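Local coordinates for flagellar brake protein YcgR (PDB 5KEC) that binds the second messenger c-di-GMP and, as the transcriptional activator MrkH, probably switches on type 3 fimbriae genes involved in biofilm formation, at residues B[14-17]-B[18-22]. Sequence-based numbering, arbitrary orientation.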
ATOM      1  N   TYR B  14      22.116  -9.283  11.218  1.00 25.19           N
ATOM      2  CA  TYR B  14      22.132 -10.017  12.478  1.00 30.77           C
ATOM      3  C   TYR B  14      21.124  -9.446  13.469  1.00 29.05           C
ATOM      4  O   TYR B  14      20.417 -10.194  14.147  1.00 26.68           O
ATOM      5  CB  TYR B  14      23.539 -10.042  13.081  1.00 38.15           C
ATOM      6  CG  TYR B  14      24.571 -10.644  12.158  1.00 56.73           C
ATOM      7  CD1 TYR B  14      24.694 -12.020  12.026  1.00 58.23           C
ATOM      8  CD2 TYR B  14      25.417  -9.835  11.406  1.00 71.09           C
ATOM      9  CE1 TYR B  14      25.635 -12.578  11.178  1.00 59.50           C
ATOM     10  CE2 TYR B  14      26.363 -10.384  10.555  1.00 70.58           C
ATOM     11  CZ  TYR B  14      26.467 -11.754  10.445  1.00 64.97           C
ATOM     12  OH  TYR B  14      27.404 -12.303   9.598  1.00 65.23           O
ATOM     13  N   GLU B  15      21.057  -8.123  13.561  1.00 26.22           N
ATOM     14  CA  GLU B  15      20.073  -7.504  14.437  1.00 26.69           C
ATOM     15  C   GLU B  15      18.661  -7.839  13.954  1.00 20.25           C
ATOM     16  O   GLU B  15      17.787  -8.160  14.753  1.00 27.29           O
ATOM     17  CB  GLU B  15      20.265  -5.991  14.502  1.00 27.36           C
ATOM     18  CG  GLU B  15      19.399  -5.329  15.564  1.00 34.25           C
ATOM     19  CD  GLU B  15      19.563  -3.824  15.606  1.00 43.74           C
ATOM     20  OE1 GLU B  15      20.286  -3.285  14.739  1.00 46.94           O
ATOM     21  OE2 GLU B  15      18.969  -3.181  16.503  1.00 41.44           O
ATOM     22  N   ILE B  16      18.444  -7.781  12.642  1.00 20.26           N
ATOM     23  CA  ILE B  16      17.112  -8.033  12.090  1.00 22.32           C
ATOM     24  C   ILE B  16      16.647  -9.455  12.394  1.00 24.52           C
ATOM     25  O   ILE B  16      15.503  -9.668  12.823  1.00 19.58           O
ATOM     26  CB  ILE B  16      17.050  -7.763  10.577  1.00 24.07           C
ATOM     27  CG1 ILE B  16      17.040  -6.257  10.313  1.00 15.75           C
ATOM     28  CG2 ILE B  16      15.805  -8.409   9.973  1.00 21.12           C
ATOM     29  CD1 ILE B  16      17.552  -5.884   8.915  1.00 31.20           C
ATOM     30  N   ILE B  17      17.534 -10.422  12.176  1.00 25.33           N
ATOM     31  CA  ILE B  17      17.230 -11.806  12.517  1.00 28.40           C
ATOM     32  C   ILE B  17      16.923 -11.903  14.006  1.00 27.11           C
ATOM     33  O   ILE B  17      15.909 -12.476  14.398  1.00 32.04           O
ATOM     34  CB  ILE B  17      18.381 -12.759  12.143  1.00 28.47           C
ATOM     35  CG1 ILE B  17      18.563 -12.795  10.630  1.00 39.92           C
ATOM     36  CG2 ILE B  17      18.103 -14.159  12.656  1.00 29.47           C
ATOM     37  CD1 ILE B  17      19.753 -13.640  10.166  1.00 44.82           C
ATOM     38  N   ALA B  18      17.795 -11.323  14.829  1.00 24.64           N
ATOM     39  CA  ALA B  18      17.617 -11.323  16.278  1.00 32.65           C
ATOM     40  C   ALA B  18      16.271 -10.735  16.699  1.00 29.99           C
ATOM     41  O   ALA B  18      15.631 -11.239  17.624  1.00 30.22           O
ATOM     42  CB  ALA B  18      18.754 -10.569  16.953  1.00 29.94           C
ATOM     43  N   ILE B  19      15.848  -9.664  16.025  1.00 23.98           N
ATOM     44  CA  ILE B  19      14.579  -9.015  16.350  1.00 21.79           C
ATOM     45  C   ILE B  19      13.392  -9.900  15.986  1.00 30.75           C
ATOM     46  O   ILE B  19      12.431 -10.016  16.758  1.00 28.93           O
ATOM     47  CB  ILE B  19      14.438  -7.642  15.661  1.00 21.00           C
ATOM     48  CG1 ILE B  19      15.289  -6.594  16.386  1.00 22.13           C
ATOM     49  CG2 ILE B  19      12.978  -7.201  15.634  1.00 25.57           C
ATOM     50  CD1 ILE B  19      15.507  -5.314  15.578  1.00 24.75           C
ATOM     51  N   PHE B  20      13.459 -10.539  14.824  1.00 23.04           N
ATOM     52  CA  PHE B  20      12.372 -11.425  14.417  1.00 26.97           C
ATOM     53  C   PHE B  20      12.219 -12.607  15.375  1.00 20.94           C
ATOM     54  O   PHE B  20      11.103 -12.945  15.781  1.00 22.26           O
ATOM     55  CB  PHE B  20      12.542 -11.890  12.965  1.00 20.26           C
ATOM     56  CG  PHE B  20      11.869 -10.990  11.970  1.00 21.52           C
ATOM     57  CD1 PHE B  20      12.378  -9.730  11.701  1.00 21.88           C
ATOM     58  CD2 PHE B  20      10.719 -11.399  11.310  1.00 17.12           C
ATOM     59  CE1 PHE B  20      11.752  -8.893  10.795  1.00 24.68           C
ATOM     60  CE2 PHE B  20      10.085 -10.566  10.403  1.00 22.93           C
ATOM     61  CZ  PHE B  20      10.603  -9.311  10.143  1.00 27.14           C
ATOM     62  N   ARG B  21      13.341 -13.216  15.749  1.00 18.66           N
ATOM     63  CA  ARG B  21      13.328 -14.340  16.678  1.00 21.29           C
ATOM     64  C   ARG B  21      12.704 -13.973  18.018  1.00 24.62           C
ATOM     65  O   ARG B  21      11.990 -14.777  18.616  1.00 20.39           O
ATOM     66  CB  ARG B  21      14.737 -14.885  16.891  1.00 26.67           C
ATOM     67  CG  ARG B  21      15.319 -15.593  15.679  1.00 32.19           C
ATOM     68  CD  ARG B  21      16.602 -16.316  16.049  1.00 39.92           C
ATOM     69  NE  ARG B  21      17.185 -17.031  14.918  1.00 57.55           N
ATOM     70  CZ  ARG B  21      16.795 -18.238  14.518  1.00 73.26           C
ATOM     71  NH1 ARG B  21      15.809 -18.862  15.152  1.00 74.87           N
ATOM     72  NH2 ARG B  21      17.385 -18.820  13.480  1.00 75.25           N
ATOM     73  N   GLU B  22      12.974 -12.757  18.481  1.00 23.30           N
ATOM     74  CA  GLU B  22      12.455 -12.298  19.760  1.00 29.64           C
ATOM     75  C   GLU B  22      10.956 -12.044  19.687  1.00 25.11           C
ATOM     76  O   GLU B  22      10.199 -12.496  20.549  1.00 26.27           O
ATOM     77  CB  GLU B  22      13.186 -11.033  20.213  1.00 30.65           C
ATOM     78  CG  GLU B  22      12.674 -10.463  21.523  1.00 38.42           C
ATOM     79  CD  GLU B  22      13.586  -9.389  22.086  1.00 49.03           C
ATOM     80  OE1 GLU B  22      13.640  -8.278  21.514  1.00 52.99           O
ATOM     81  OE2 GLU B  22      14.257  -9.662  23.102  1.00 53.17           O
TER
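Ile16 and Phe20 run alongside each other one turn apart on helix 13-25, the CG2 methyl of Ile16 meeting CD1 of the Phe20 ring at 4.1 Å. The edge of that ring also passes the backbone oxygen of Ile16, with CD1 3.3 Å from O. Both residues are buried and apolar, as suits the helix face that rests on Leu104; the Phe20 ring reaches further, to Leu43, Phe51 and, edge-to-face, Phe78. Next to this pair, Ile19 CD1 packs 3.9 Å from Glu15 CG. Glu15 has its CG trans to N (chi1 -171°) and then runs extended, which lays CG against that methyl and carries OE2 on to a salt bridge with Lys10. Ile17 and Arg21 form a third pair: the Arg21 chain, extended from CG to NE, brings NE obliquely to within 3.8 Å of Ile17 CG2, and its exposed position suits a charged guanidinium. Behind these pairs, i to i+4 backbone bonds fix the spacing, among them Phe20 N to Ile16 O and Arg21 N to Ile17 O, both 3.0 Å. The chemistry implies an amphipathic helix, packing its apolar face on the strands of its own N-terminal, YcgR-like domain, with Glu15 and Arg21 placing charge at more exposed positions.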